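Local coordinates for protein pyruvate kinase (Toxoplasma gondii, PDB 3GG8) that catalyses the last step of glycolysis, transferring phosphate from phosphoenolpyruvate to ADP to give pyruvate and ATP, at residues Q122-I128 / Y176-Q182; V152-N156 / V167-E171; M193-N197 / G283-P287; I277-L282 / Q295-I299; K199-I205 / A227-Q231. All coordinates share one frame; numbering follows the deposited sequence.

Contact 1 of 5, residues Q122-I128 / Y176-Q182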
# COMPACT_ATOMS: atom_id res chain seq x y z
N GLN C 122 23.34 -53.06 1.92
CA GLN C 122 22.92 -52.25 0.78
C GLN C 122 22.94 -53.07 -0.52
O GLN C 122 23.91 -53.75 -0.81
CB GLN C 122 23.80 -51.00 0.63
CG GLN C 122 23.46 -50.19 -0.62
CD GLN C 122 24.13 -48.85 -0.65
OE1 GLN C 122 24.31 -48.20 0.38
NE2 GLN C 122 24.49 -48.40 -1.85
N GLY C 123 21.84 -53.00 -1.26
CA GLY C 123 21.74 -53.72 -2.53
C GLY C 123 21.35 -55.18 -2.36
O GLY C 123 21.23 -55.92 -3.35
N ALA C 124 21.15 -55.60 -1.11
CA ALA C 124 20.69 -56.96 -0.84
C ALA C 124 19.16 -57.06 -0.94
O ALA C 124 18.44 -56.09 -0.70
CB ALA C 124 21.18 -57.45 0.52
N THR C 125 18.72 -58.26 -1.31
CA THR C 125 17.32 -58.60 -1.56
C THR C 125 16.59 -58.94 -0.25
O THR C 125 17.06 -59.77 0.52
CB THR C 125 17.25 -59.81 -2.51
OG1 THR C 125 17.79 -59.44 -3.79
CG2 THR C 125 15.83 -60.34 -2.68
N LEU C 126 15.43 -58.30 -0.04
CA LEU C 126 14.54 -58.65 1.07
C LEU C 126 13.11 -58.92 0.60
O LEU C 126 12.43 -58.03 0.06
CB LEU C 126 14.53 -57.55 2.14
CG LEU C 126 13.54 -57.60 3.31
CD1 LEU C 126 13.77 -58.81 4.23
CD2 LEU C 126 13.63 -56.30 4.10
N LYS C 127 12.65 -60.15 0.81
CA LYS C 127 11.27 -60.50 0.54
C LYS C 127 10.43 -60.07 1.74
O LYS C 127 10.79 -60.34 2.88
CB LYS C 127 11.15 -62.01 0.31
CG LYS C 127 9.78 -62.49 -0.12
CD LYS C 127 9.92 -63.86 -0.76
CE LYS C 127 8.60 -64.60 -0.81
NZ LYS C 127 8.78 -65.89 -1.56
N ILE C 128 9.34 -59.36 1.47
CA ILE C 128 8.38 -59.06 2.53
C ILE C 128 7.06 -59.75 2.23
O ILE C 128 6.40 -59.44 1.25
CB ILE C 128 8.18 -57.55 2.73
CG1 ILE C 128 9.51 -56.88 3.08
CG2 ILE C 128 7.13 -57.28 3.85
CD1 ILE C 128 9.41 -55.38 3.21
N TYR C 176 3.13 -61.21 -1.31
CA TYR C 176 4.53 -60.87 -1.05
C TYR C 176 4.99 -59.75 -1.97
O TYR C 176 4.36 -59.44 -2.98
CB TYR C 176 5.45 -62.09 -1.24
CG TYR C 176 5.68 -62.44 -2.70
CD1 TYR C 176 4.85 -63.34 -3.36
CD2 TYR C 176 6.73 -61.85 -3.44
CE1 TYR C 176 5.04 -63.67 -4.69
CE2 TYR C 176 6.93 -62.16 -4.78
CZ TYR C 176 6.07 -63.07 -5.40
OH TYR C 176 6.24 -63.41 -6.73
N VAL C 177 6.15 -59.20 -1.62
CA VAL C 177 6.81 -58.15 -2.36
C VAL C 177 8.31 -58.45 -2.26
O VAL C 177 8.80 -58.84 -1.19
CB VAL C 177 6.44 -56.75 -1.76
CG1 VAL C 177 7.44 -55.68 -2.12
CG2 VAL C 177 5.03 -56.34 -2.20
N ILE C 178 9.02 -58.33 -3.38
CA ILE C 178 10.48 -58.41 -3.40
C ILE C 178 11.01 -57.00 -3.31
O ILE C 178 10.56 -56.10 -4.02
CB ILE C 178 11.04 -59.11 -4.70
CG1 ILE C 178 10.29 -60.41 -5.03
CG2 ILE C 178 12.55 -59.38 -4.59
CD1 ILE C 178 10.35 -61.49 -3.95
N THR C 179 11.94 -56.79 -2.41
CA THR C 179 12.48 -55.45 -2.24
C THR C 179 14.00 -55.49 -2.28
O THR C 179 14.61 -56.57 -2.27
CB THR C 179 12.00 -54.78 -0.93
OG1 THR C 179 12.63 -55.39 0.20
CG2 THR C 179 10.49 -54.87 -0.78
N GLN C 180 14.61 -54.32 -2.32
CA GLN C 180 16.05 -54.22 -2.35
C GLN C 180 16.52 -53.13 -1.38
O GLN C 180 16.08 -51.98 -1.48
CB GLN C 180 16.48 -53.91 -3.78
CG GLN C 180 17.90 -54.22 -4.10
CD GLN C 180 18.33 -53.50 -5.35
OE1 GLN C 180 18.47 -54.10 -6.42
NE2 GLN C 180 18.50 -52.18 -5.25
N ALA C 181 17.39 -53.49 -0.45
CA ALA C 181 17.86 -52.56 0.57
C ALA C 181 18.62 -51.37 -0.04
O ALA C 181 19.52 -51.56 -0.84
CB ALA C 181 18.73 -53.28 1.59
N GLN C 182 18.23 -50.15 0.33
CA GLN C 182 18.87 -48.94 -0.20
C GLN C 182 20.09 -48.55 0.65
O GLN C 182 20.99 -47.85 0.17
CB GLN C 182 17.89 -47.77 -0.34
CG GLN C 182 16.78 -47.96 -1.38
CD GLN C 182 17.31 -48.39 -2.75
OE1 GLN C 182 17.92 -47.60 -3.49
NE2 GLN C 182 17.09 -49.66 -3.10

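Contact 2 of 5, residues V152-N156 / V167-E171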
# COMPACT_ATOMS: atom_id res chain seq x y z
N VAL C 152 1.48 -51.23 -2.90
CA VAL C 152 2.82 -50.89 -3.32
C VAL C 152 3.04 -51.39 -4.76
O VAL C 152 2.42 -52.37 -5.19
CB VAL C 152 3.82 -51.45 -2.24
CG1 VAL C 152 4.74 -52.51 -2.78
CG2 VAL C 152 4.55 -50.34 -1.51
N LYS C 153 3.87 -50.67 -5.52
CA LYS C 153 4.22 -51.05 -6.90
C LYS C 153 5.73 -50.96 -7.08
O LYS C 153 6.39 -50.27 -6.30
CB LYS C 153 3.51 -50.14 -7.92
CG LYS C 153 1.98 -50.18 -7.87
CD LYS C 153 1.35 -49.52 -9.10
CE LYS C 153 0.09 -48.71 -8.73
NZ LYS C 153 -0.91 -49.46 -7.89
N PRO C 154 6.29 -51.64 -8.11
CA PRO C 154 7.73 -51.51 -8.39
C PRO C 154 8.18 -50.04 -8.42
O PRO C 154 7.55 -49.21 -9.07
CB PRO C 154 7.87 -52.12 -9.79
CG PRO C 154 6.79 -53.16 -9.84
CD PRO C 154 5.64 -52.59 -9.04
N GLY C 155 9.25 -49.71 -7.70
CA GLY C 155 9.76 -48.35 -7.71
C GLY C 155 9.41 -47.60 -6.44
O GLY C 155 10.12 -46.66 -6.05
N ASN C 156 8.31 -48.03 -5.80
CA ASN C 156 7.90 -47.53 -4.49
C ASN C 156 8.97 -47.76 -3.41
O ASN C 156 9.71 -48.74 -3.46
CB ASN C 156 6.60 -48.20 -4.02
CG ASN C 156 5.35 -47.48 -4.49
OD1 ASN C 156 4.49 -48.08 -5.16
ND2 ASN C 156 5.22 -46.20 -4.16
N VAL C 167 13.93 -49.77 1.76
CA VAL C 167 13.94 -50.70 0.64
C VAL C 167 13.14 -50.13 -0.55
O VAL C 167 12.12 -49.45 -0.36
CB VAL C 167 13.44 -52.13 1.03
CG1 VAL C 167 14.32 -52.74 2.14
CG2 VAL C 167 11.98 -52.12 1.47
N LYS C 168 13.64 -50.38 -1.76
CA LYS C 168 12.90 -50.06 -2.99
C LYS C 168 12.19 -51.33 -3.47
O LYS C 168 12.81 -52.39 -3.52
CB LYS C 168 13.84 -49.53 -4.08
CG LYS C 168 13.18 -48.61 -5.13
CD LYS C 168 13.74 -48.83 -6.55
CE LYS C 168 14.96 -47.95 -6.87
NZ LYS C 168 14.63 -46.50 -7.07
N VAL C 169 10.91 -51.21 -3.81
CA VAL C 169 10.13 -52.35 -4.32
C VAL C 169 10.56 -52.72 -5.75
O VAL C 169 10.57 -51.87 -6.65
CB VAL C 169 8.59 -52.09 -4.27
CG1 VAL C 169 7.82 -53.26 -4.85
CG2 VAL C 169 8.12 -51.82 -2.84
N VAL C 170 10.89 -53.99 -5.95
CA VAL C 170 11.38 -54.48 -7.24
C VAL C 170 10.29 -55.29 -7.97
O VAL C 170 10.16 -55.21 -9.20
CB VAL C 170 12.70 -55.29 -7.04
CG1 VAL C 170 13.00 -56.19 -8.23
CG2 VAL C 170 13.87 -54.34 -6.81
N GLU C 171 9.49 -56.03 -7.21
CA GLU C 171 8.46 -56.91 -7.76
C GLU C 171 7.35 -57.10 -6.75
O GLU C 171 7.60 -57.05 -5.54
CB GLU C 171 9.07 -58.26 -8.13
CG GLU C 171 8.07 -59.42 -8.15
CD GLU C 171 8.66 -60.74 -8.65
OE1 GLU C 171 8.00 -61.79 -8.45
OE2 GLU C 171 9.77 -60.72 -9.23

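Contact 3 of 5, residues M193-N197 / G283-P287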
# COMPACT_ATOMS: atom_id res chain seq x y z
N MET C 193 6.45 -49.63 10.08
CA MET C 193 6.70 -49.50 8.65
C MET C 193 5.96 -48.29 8.09
O MET C 193 4.86 -47.93 8.54
CB MET C 193 6.29 -50.78 7.91
CG MET C 193 7.11 -52.01 8.33
SD MET C 193 6.60 -53.56 7.57
CE MET C 193 6.88 -53.23 5.82
N ASN C 194 6.60 -47.65 7.12
CA ASN C 194 5.99 -46.55 6.41
C ASN C 194 5.96 -46.81 4.92
O ASN C 194 6.87 -47.45 4.36
CB ASN C 194 6.72 -45.24 6.72
CG ASN C 194 6.59 -44.84 8.19
OD1 ASN C 194 7.27 -45.38 9.05
ND2 ASN C 194 5.68 -43.92 8.47
N LEU C 195 4.90 -46.31 4.29
CA LEU C 195 4.68 -46.49 2.85
C LEU C 195 4.60 -45.15 2.12
O LEU C 195 3.52 -44.73 1.72
CB LEU C 195 3.39 -47.27 2.65
CG LEU C 195 3.37 -48.79 2.47
CD1 LEU C 195 4.49 -49.56 3.19
CD2 LEU C 195 1.97 -49.34 2.80
N PRO C 196 5.75 -44.45 1.95
CA PRO C 196 5.80 -43.13 1.30
C PRO C 196 5.01 -43.07 -0.02
O PRO C 196 5.19 -43.93 -0.88
CB PRO C 196 7.29 -42.94 1.02
CG PRO C 196 7.97 -43.72 2.08
CD PRO C 196 7.09 -44.90 2.39
N ASN C 197 4.12 -42.08 -0.16
CA ASN C 197 3.35 -41.87 -1.41
C ASN C 197 2.33 -43.00 -1.71
O ASN C 197 1.89 -43.15 -2.85
CB ASN C 197 4.32 -41.70 -2.59
CG ASN C 197 3.85 -40.66 -3.61
OD1 ASN C 197 2.97 -39.84 -3.35
ND2 ASN C 197 4.47 -40.69 -4.79
N GLY C 283 8.07 -36.94 7.85
CA GLY C 283 9.44 -37.18 7.41
C GLY C 283 9.73 -38.64 7.09
O GLY C 283 10.80 -38.94 6.54
N MET C 284 8.80 -39.53 7.44
CA MET C 284 8.85 -40.95 7.05
C MET C 284 8.11 -41.22 5.74
O MET C 284 8.11 -42.35 5.25
CB MET C 284 8.23 -41.87 8.11
CG MET C 284 8.89 -41.89 9.48
SD MET C 284 10.65 -42.17 9.39
CE MET C 284 11.06 -41.79 11.10
N GLU C 285 7.46 -40.19 5.19
CA GLU C 285 6.51 -40.37 4.09
C GLU C 285 6.82 -39.49 2.88
O GLU C 285 6.31 -39.74 1.79
CB GLU C 285 5.06 -40.10 4.56
CG GLU C 285 4.58 -40.89 5.78
CD GLU C 285 4.01 -42.25 5.43
OE1 GLU C 285 3.72 -42.50 4.23
OE2 GLU C 285 3.85 -43.06 6.36
N ILE C 286 7.62 -38.44 3.10
CA ILE C 286 8.05 -37.55 2.03
C ILE C 286 9.55 -37.23 2.20
O ILE C 286 10.09 -37.41 3.28
CB ILE C 286 7.19 -36.22 1.93
CG1 ILE C 286 7.45 -35.27 3.10
CG2 ILE C 286 5.68 -36.50 1.77
CD1 ILE C 286 6.83 -33.89 2.93
N PRO C 287 10.24 -36.80 1.12
CA PRO C 287 11.60 -36.29 1.37
C PRO C 287 11.67 -35.31 2.57
O PRO C 287 10.82 -34.43 2.70
CB PRO C 287 11.95 -35.60 0.05
CG PRO C 287 11.21 -36.42 -0.97
CD PRO C 287 9.90 -36.81 -0.31
O HOH W 1 2.62 -45.31 5.76
O HOH W 2 2.92 -40.99 2.26

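Contact 4 of 5, residues I277-L282 / Q295-I299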
# COMPACT_ATOMS: atom_id res chain seq x y z
N ILE C 277 0.06 -31.05 13.15
CA ILE C 277 1.10 -31.38 12.19
C ILE C 277 2.13 -32.31 12.85
O ILE C 277 2.84 -31.90 13.77
CB ILE C 277 1.81 -30.08 11.68
CG1 ILE C 277 0.79 -29.08 11.12
CG2 ILE C 277 2.94 -30.41 10.66
CD1 ILE C 277 1.39 -27.72 10.83
N ALA C 278 2.19 -33.56 12.40
CA ALA C 278 3.13 -34.54 12.93
C ALA C 278 4.34 -34.61 12.01
O ALA C 278 4.39 -35.45 11.10
CB ALA C 278 2.48 -35.92 13.05
N ARG C 279 5.32 -33.72 12.27
CA ARG C 279 6.52 -33.60 11.43
C ARG C 279 7.31 -34.88 11.30
O ARG C 279 7.70 -35.23 10.20
CB ARG C 279 7.46 -32.50 11.94
CG ARG C 279 6.94 -31.08 11.79
CD ARG C 279 6.45 -30.56 13.14
NE ARG C 279 7.47 -30.67 14.18
CZ ARG C 279 8.48 -29.83 14.36
NH1 ARG C 279 8.64 -28.78 13.55
NH2 ARG C 279 9.35 -30.03 15.35
N GLY C 280 7.58 -35.56 12.41
CA GLY C 280 8.39 -36.77 12.41
C GLY C 280 7.82 -37.89 11.55
O GLY C 280 8.55 -38.57 10.85
N ASP C 281 6.50 -38.09 11.62
CA ASP C 281 5.83 -39.07 10.76
C ASP C 281 5.84 -38.62 9.29
O ASP C 281 6.09 -39.44 8.39
CB ASP C 281 4.42 -39.34 11.26
CG ASP C 281 4.40 -39.64 12.76
OD1 ASP C 281 4.34 -38.69 13.55
OD2 ASP C 281 4.47 -40.83 13.15
N LEU C 282 5.62 -37.33 9.05
CA LEU C 282 5.64 -36.78 7.68
C LEU C 282 7.01 -37.01 7.03
O LEU C 282 7.11 -37.24 5.83
CB LEU C 282 5.28 -35.29 7.68
CG LEU C 282 3.80 -34.91 7.67
CD1 LEU C 282 3.56 -33.47 8.07
CD2 LEU C 282 3.21 -35.22 6.28
N GLN C 295 4.86 -27.98 6.55
CA GLN C 295 4.50 -27.38 7.86
C GLN C 295 4.05 -25.93 7.66
O GLN C 295 2.96 -25.54 8.11
CB GLN C 295 5.67 -27.44 8.85
CG GLN C 295 5.52 -26.49 10.05
CD GLN C 295 6.60 -26.67 11.08
OE1 GLN C 295 7.03 -27.79 11.36
NE2 GLN C 295 7.03 -25.56 11.68
N LYS C 296 4.90 -25.15 6.99
CA LYS C 296 4.67 -23.74 6.72
C LYS C 296 3.35 -23.49 6.04
O LYS C 296 2.60 -22.60 6.43
CB LYS C 296 5.78 -23.17 5.82
CG LYS C 296 6.92 -22.58 6.59
CD LYS C 296 7.95 -21.89 5.65
CE LYS C 296 8.78 -20.85 6.43
NZ LYS C 296 9.41 -21.41 7.69
N MET C 297 3.11 -24.28 4.99
CA MET C 297 1.89 -24.22 4.19
C MET C 297 0.66 -24.54 5.02
O MET C 297 -0.35 -23.86 4.91
CB MET C 297 2.01 -25.15 2.97
CG MET C 297 0.72 -25.46 2.17
SD MET C 297 -0.14 -27.03 2.54
CE MET C 297 1.07 -28.28 2.13
N MET C 298 0.74 -25.57 5.85
CA MET C 298 -0.40 -26.02 6.65
C MET C 298 -0.74 -25.06 7.78
O MET C 298 -1.91 -24.93 8.17
CB MET C 298 -0.17 -27.42 7.20
CG MET C 298 -0.43 -28.54 6.20
SD MET C 298 -0.32 -30.18 6.95
CE MET C 298 1.46 -30.27 7.24
N ILE C 299 0.29 -24.41 8.33
CA ILE C 299 0.10 -23.43 9.39
C ILE C 299 -0.55 -22.19 8.78
O ILE C 299 -1.52 -21.66 9.32
CB ILE C 299 1.43 -23.11 10.15
CG1 ILE C 299 1.83 -24.28 11.06
CG2 ILE C 299 1.30 -21.86 10.99
CD1 ILE C 299 3.24 -24.19 11.66

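Contact 5 of 5, residues K199-I205 / A227-Q231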
# COMPACT_ATOMS: atom_id res chain seq x y z
N LYS C 199 -1.37 -44.77 -0.19
CA LYS C 199 -2.49 -44.76 0.74
C LYS C 199 -2.57 -46.09 1.53
O LYS C 199 -2.49 -47.17 0.96
CB LYS C 199 -3.80 -44.47 -0.02
CG LYS C 199 -5.07 -44.86 0.73
CD LYS C 199 -6.27 -43.99 0.39
CE LYS C 199 -7.25 -43.98 1.57
NZ LYS C 199 -8.24 -42.86 1.54
N VAL C 200 -2.71 -46.00 2.85
CA VAL C 200 -2.81 -47.19 3.68
C VAL C 200 -4.28 -47.62 3.77
O VAL C 200 -5.12 -46.85 4.23
CB VAL C 200 -2.20 -46.99 5.09
CG1 VAL C 200 -2.33 -48.25 5.92
CG2 VAL C 200 -0.72 -46.57 4.97
N GLN C 201 -4.57 -48.84 3.31
CA GLN C 201 -5.94 -49.34 3.22
C GLN C 201 -6.42 -49.94 4.54
O GLN C 201 -6.94 -51.05 4.58
CB GLN C 201 -6.09 -50.37 2.09
CG GLN C 201 -5.86 -49.83 0.68
CD GLN C 201 -5.86 -50.94 -0.37
OE1 GLN C 201 -6.70 -51.86 -0.34
NE2 GLN C 201 -4.92 -50.85 -1.32
N LEU C 202 -6.25 -49.16 5.60
CA LEU C 202 -6.68 -49.54 6.94
C LEU C 202 -7.57 -48.44 7.49
O LEU C 202 -7.32 -47.26 7.22
CB LEU C 202 -5.47 -49.74 7.85
CG LEU C 202 -4.47 -50.84 7.49
CD1 LEU C 202 -3.33 -50.83 8.46
CD2 LEU C 202 -5.15 -52.23 7.43
N PRO C 203 -8.61 -48.82 8.25
CA PRO C 203 -9.49 -47.85 8.90
C PRO C 203 -8.72 -46.92 9.82
O PRO C 203 -7.95 -47.36 10.66
CB PRO C 203 -10.47 -48.73 9.70
CG PRO C 203 -9.85 -50.07 9.78
CD PRO C 203 -9.04 -50.21 8.52
N VAL C 204 -8.94 -45.62 9.63
CA VAL C 204 -8.34 -44.59 10.44
C VAL C 204 -8.89 -44.66 11.86
O VAL C 204 -8.14 -44.55 12.81
CB VAL C 204 -8.51 -43.19 9.77
CG1 VAL C 204 -8.17 -42.05 10.76
CG2 VAL C 204 -7.59 -43.09 8.54
N ILE C 205 -10.19 -44.91 11.99
CA ILE C 205 -10.80 -45.10 13.29
C ILE C 205 -11.32 -46.54 13.28
O ILE C 205 -12.42 -46.79 12.78
CB ILE C 205 -11.95 -44.05 13.55
CG1 ILE C 205 -11.44 -42.60 13.53
CG2 ILE C 205 -12.70 -44.33 14.85
CD1 ILE C 205 -10.42 -42.20 14.64
N ALA C 227 -6.99 -37.27 16.01
CA ALA C 227 -7.16 -38.54 15.33
C ALA C 227 -5.89 -38.82 14.52
O ALA C 227 -5.58 -38.11 13.59
CB ALA C 227 -8.37 -38.50 14.43
N SER C 228 -5.17 -39.87 14.89
CA SER C 228 -3.92 -40.17 14.20
C SER C 228 -4.15 -40.56 12.74
O SER C 228 -5.18 -41.15 12.41
CB SER C 228 -3.14 -41.25 14.96
OG SER C 228 -2.73 -40.73 16.20
N PHE C 229 -3.20 -40.19 11.88
CA PHE C 229 -3.14 -40.68 10.50
C PHE C 229 -4.41 -40.42 9.67
O PHE C 229 -4.94 -41.33 9.02
CB PHE C 229 -2.82 -42.20 10.50
CG PHE C 229 -1.98 -42.65 9.33
CD1 PHE C 229 -0.61 -42.44 9.32
CD2 PHE C 229 -2.57 -43.30 8.26
CE1 PHE C 229 0.17 -42.87 8.24
CE2 PHE C 229 -1.79 -43.73 7.17
CZ PHE C 229 -0.42 -43.51 7.17
N VAL C 230 -4.91 -39.18 9.67
CA VAL C 230 -6.10 -38.89 8.88
C VAL C 230 -5.73 -38.77 7.40
O VAL C 230 -4.82 -38.01 7.03
CB VAL C 230 -6.85 -37.63 9.36
CG1 VAL C 230 -7.87 -37.17 8.32
CG2 VAL C 230 -7.54 -37.90 10.70
N GLN C 231 -6.42 -39.54 6.56
CA GLN C 231 -6.08 -39.63 5.15
C GLN C 231 -7.07 -38.93 4.21
O GLN C 231 -6.73 -38.66 3.06
CB GLN C 231 -5.89 -41.09 4.75
CG GLN C 231 -4.65 -41.72 5.33
CD GLN C 231 -4.33 -43.06 4.69
OE1 GLN C 231 -3.28 -43.22 4.07
NE2 GLN C 231 -5.24 -44.02 4.85
O HOH W 3 -8.16 -45.53 5.37

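Contact 1 of 5, residues Q122-I128 / Y176-Q182
Antiparallel pairing of strands 125-128 and 176-181 inside the mixed sheet of the small lid (B) domain makes this contact. The short strand axes pass 4.5 Å apart and run at 148° to each other. Leu126 with Thr179 and Ile128 with Val177 are hydrogen-bonded pairs, while Thr125-Gln180 and Lys127-Ile178 are non-hydrogen-bonded. Beyond the strand proper, Gly123 N and Ala124 O still bond to the backbone of Ala181.

Leu126 O is gripped twice by Thr179, from its N at 2.8 Å and from its OG1 at 2.7 Å. The hydroxyl reaches it because OG1 sits between the backbone N and the carbonyl carbon (chi1 72°), which lays it alongside Leu126 CB. On the same buried face, Ile128 CD1 meets Thr179 CG2 at 4.2 Å, and Ile141 and Val167 continue the apolar layer.

The other face carries Lys127, extended throughout. Its CD lies 4.0 Å from Ile178 CD1, and its NZ comes over the face of the Tyr176 ring, 5.0 Å from the centroid and 15° off the normal, a cation-pi contact. Glu171 bonds the phenol oxygen of the same tyrosine.

The chemistry is thus two-sided: the threonine hydroxyl is spent inside the sheet on a backbone carbonyl, whereas the lysine ammonium sits over the face of a ring whose hydroxyl a carboxylate may polarise.

Contact 2 of 5, residues V152-N156 / V167-E171
The planar groups that meet Val169 here are the peptide units of Asn156 and Gly155. The carbonyl of Asn156 takes the N-H of Val169, 2.8 Å from Val169 N to Asn156 O, in a bond that is almost straight at 177°. In the reverse direction the peptide N of Gly155 gives its hydrogen to Val169 O at 2.7 Å. The side-chain amide of Asn156 is held at its oxygen edge by its own segment: Lys153 N points at Asn156 OD1 in the carbonyl plane, on a lone pair, at 2.7 Å.

That bond braces a type II beta turn from Lys153 to Asn156, closed by Asn156 N to Lys153 O, in which Gly155 takes the positive phi. The turn leads into strand 157-160 and seats on strand 165-172 of the lid-domain sheet, next to a classic beta bulge where Val170 and Glu171 both face Ile178.

Val169 points into the turn. With CG1 anti to its backbone N (chi1 178°), both branches are directed at the other segment. CG1 lies 3.6 Å from Lys153 O, and CG2 is 3.5 Å from Val152 CG1, a tight fit in which the two valines meet tip to tip. Val177 and Ile158 close around the same pair. Beside this valine pair, Lys168 passes over the turn with CG 3.7 Å from Gly155 O, its chain bent at three successive torsions, while Pro154 CB rests against the carbonyl oxygen of Val170.

Contact 3 of 5, residues M193-N197 / G283-P287
Glu285 reaches across to Asn194 directly and to the backbone N of Leu195 and Asn197 through waters, and its side chain carries most of the contact. CB only starts the chain off; CG, set anti to the carbonyl carbon, comes to 4.2 Å from Asn194 ND2. The chain then bends sharply (chi2 -87°), which swings CD and both carboxylate oxygens toward the 193-197 segment.

OE2 accepts from Asn194 ND2 at 2.9 Å. The hydrogen bond is nearly straight (167°) and leaves in the plane of the asparagine amide, but arrives from above the carboxylate plane, the two planar groups being turned 66° against each other. Water 1 also donates to OE2, at 2.6 Å, and accepts from Leu195 N. OE1 takes a similar bond from water 2, again 2.6 Å, and that water accepts from Asn197 N. One carboxylate therefore holds three points of the segment, two of them through water, and OE1 lies near Leu195 O without bonding to it.

Around this polar core the packing is close. Met284 CB lies 3.3 Å from Asn194 ND2, and the Pro196 ring leans on backbone oxygens, with CG 3.5 Å from Met284 O and CB 3.4 Å from Glu285 O. Farther along, Ile286 packs on Leu25 of the second subunit.

Strand 193-194, at the edge of the B-domain sheet, here meets the loop after the sixth barrel strand and its short helix, part of the B-domain to barrel junction of the pyruvate kinase fold.

Contact 4 of 5, residues I277-L282 / Q295-I299
Apolar packing is the first component, centred on Ile277 at the end of a barrel strand. Its CD1 presses on Ile299 CG1 at 3.5 Å, closer than usual van der Waals contact, the two side chains crossing at about a right angle. Its CG2 branch touches Met298 CE at 3.7 Å. The same methyl of Met298 also meets Leu282 CD1 tip to tip at 3.9 Å, so the bent end of the methionine (chi3 -70°) bridges strand and short helix. Leu262 lies against both Met298 and Leu282.

The polar component is a single hydrogen bond from Arg279 NH1 to Gln295 OE1, 2.9 Å. It lies at the guanidinium edge and in the amide carbonyl plane, on a lone pair, although the planes of the two groups differ by 40°. Bends at chi2 and chi3 curl the arginine so that its CG and CD also lie against OE1. The guanidinium's stronger partner is Asp332, through a salt bridge, while Asp339 fixes the other end of the Gln295 amide.

Helix 288-305, which carries Gln295 to Ile299, runs back outside the barrel between strands 275-278 and 309-312, the beta-alpha-beta crossover of a (beta/alpha)8 barrel.

Contact 5 of 5, residues K199-I205 / A227-Q231
Gln231 stretches out to Val200 and pairs its amide with both backbone polar atoms of that residue. Beyond a CG anti to the carbonyl carbon the chain is extended (chi2 -168°), which carries the amide across to the other segment. NE2 donates to Val200 O at 2.9 Å, and OE1 accepts from Val200 N at 3.1 Å. Both bonds lie in the carbonyl planes of their acceptors, on lone pairs, so the amide gives one bond to and takes one from the same residue. OE1 has a further donor in Asn258 ND2, which leaves the amide little freedom to flip. Lys199 also lies beside it, its extended chain bringing CE 3.8 Å from Gln231 NE2.

Val200 O serves a second, weak bond from Leu202 N in the inverse gamma turn centred on Gln201. Water 3 donates to Leu202 O and is held only weakly by Gln231 NE2. Residues 199-205 bring the chain from the lid domain back to helix 207-217, while 227-231 leaves the end of the fourth strand of the (beta/alpha)8 barrel.

Phe229 has a left-handed backbone, and a first torsion away from the staggered values brings its ring atom CE2 to 3.7 Å from Val200 CG2. Val204 straddles the same backbone: CG1, anti to N, lies 3.5 Å from Ser228 O, whereas CG2, beside N, comes to 3.2 Å from Phe229 O. Next along the segment, Ile205 turns through chi2 -64° to bring CD1 within 4.2 Å of Ala227 CB, with Ile239 of helix 233-243 against both.

How the contacts relate
Contacts 1 and 2 lie in the lid domain, their centres about 9 Å apart, and share its mixed sheet, where strands 176-181 and 165-172 are neighbours. Contact 2 is nested within the loop closed by contact 1. Contact 3, about 13 Å from contact 2 between centres, joins the last strand of that sheet to the barrel, and contact 5 is nested inside its loop, where the chain returns from the lid to the barrel. Contact 4 lies within the barrel, about 30 Å from contact 1 between centres; it adjoins contact 3 at residues 282 and 283, and the segments of the two interleave along the chain. Contacts 3 and 5 thus lie where the lid domain meets the barrel.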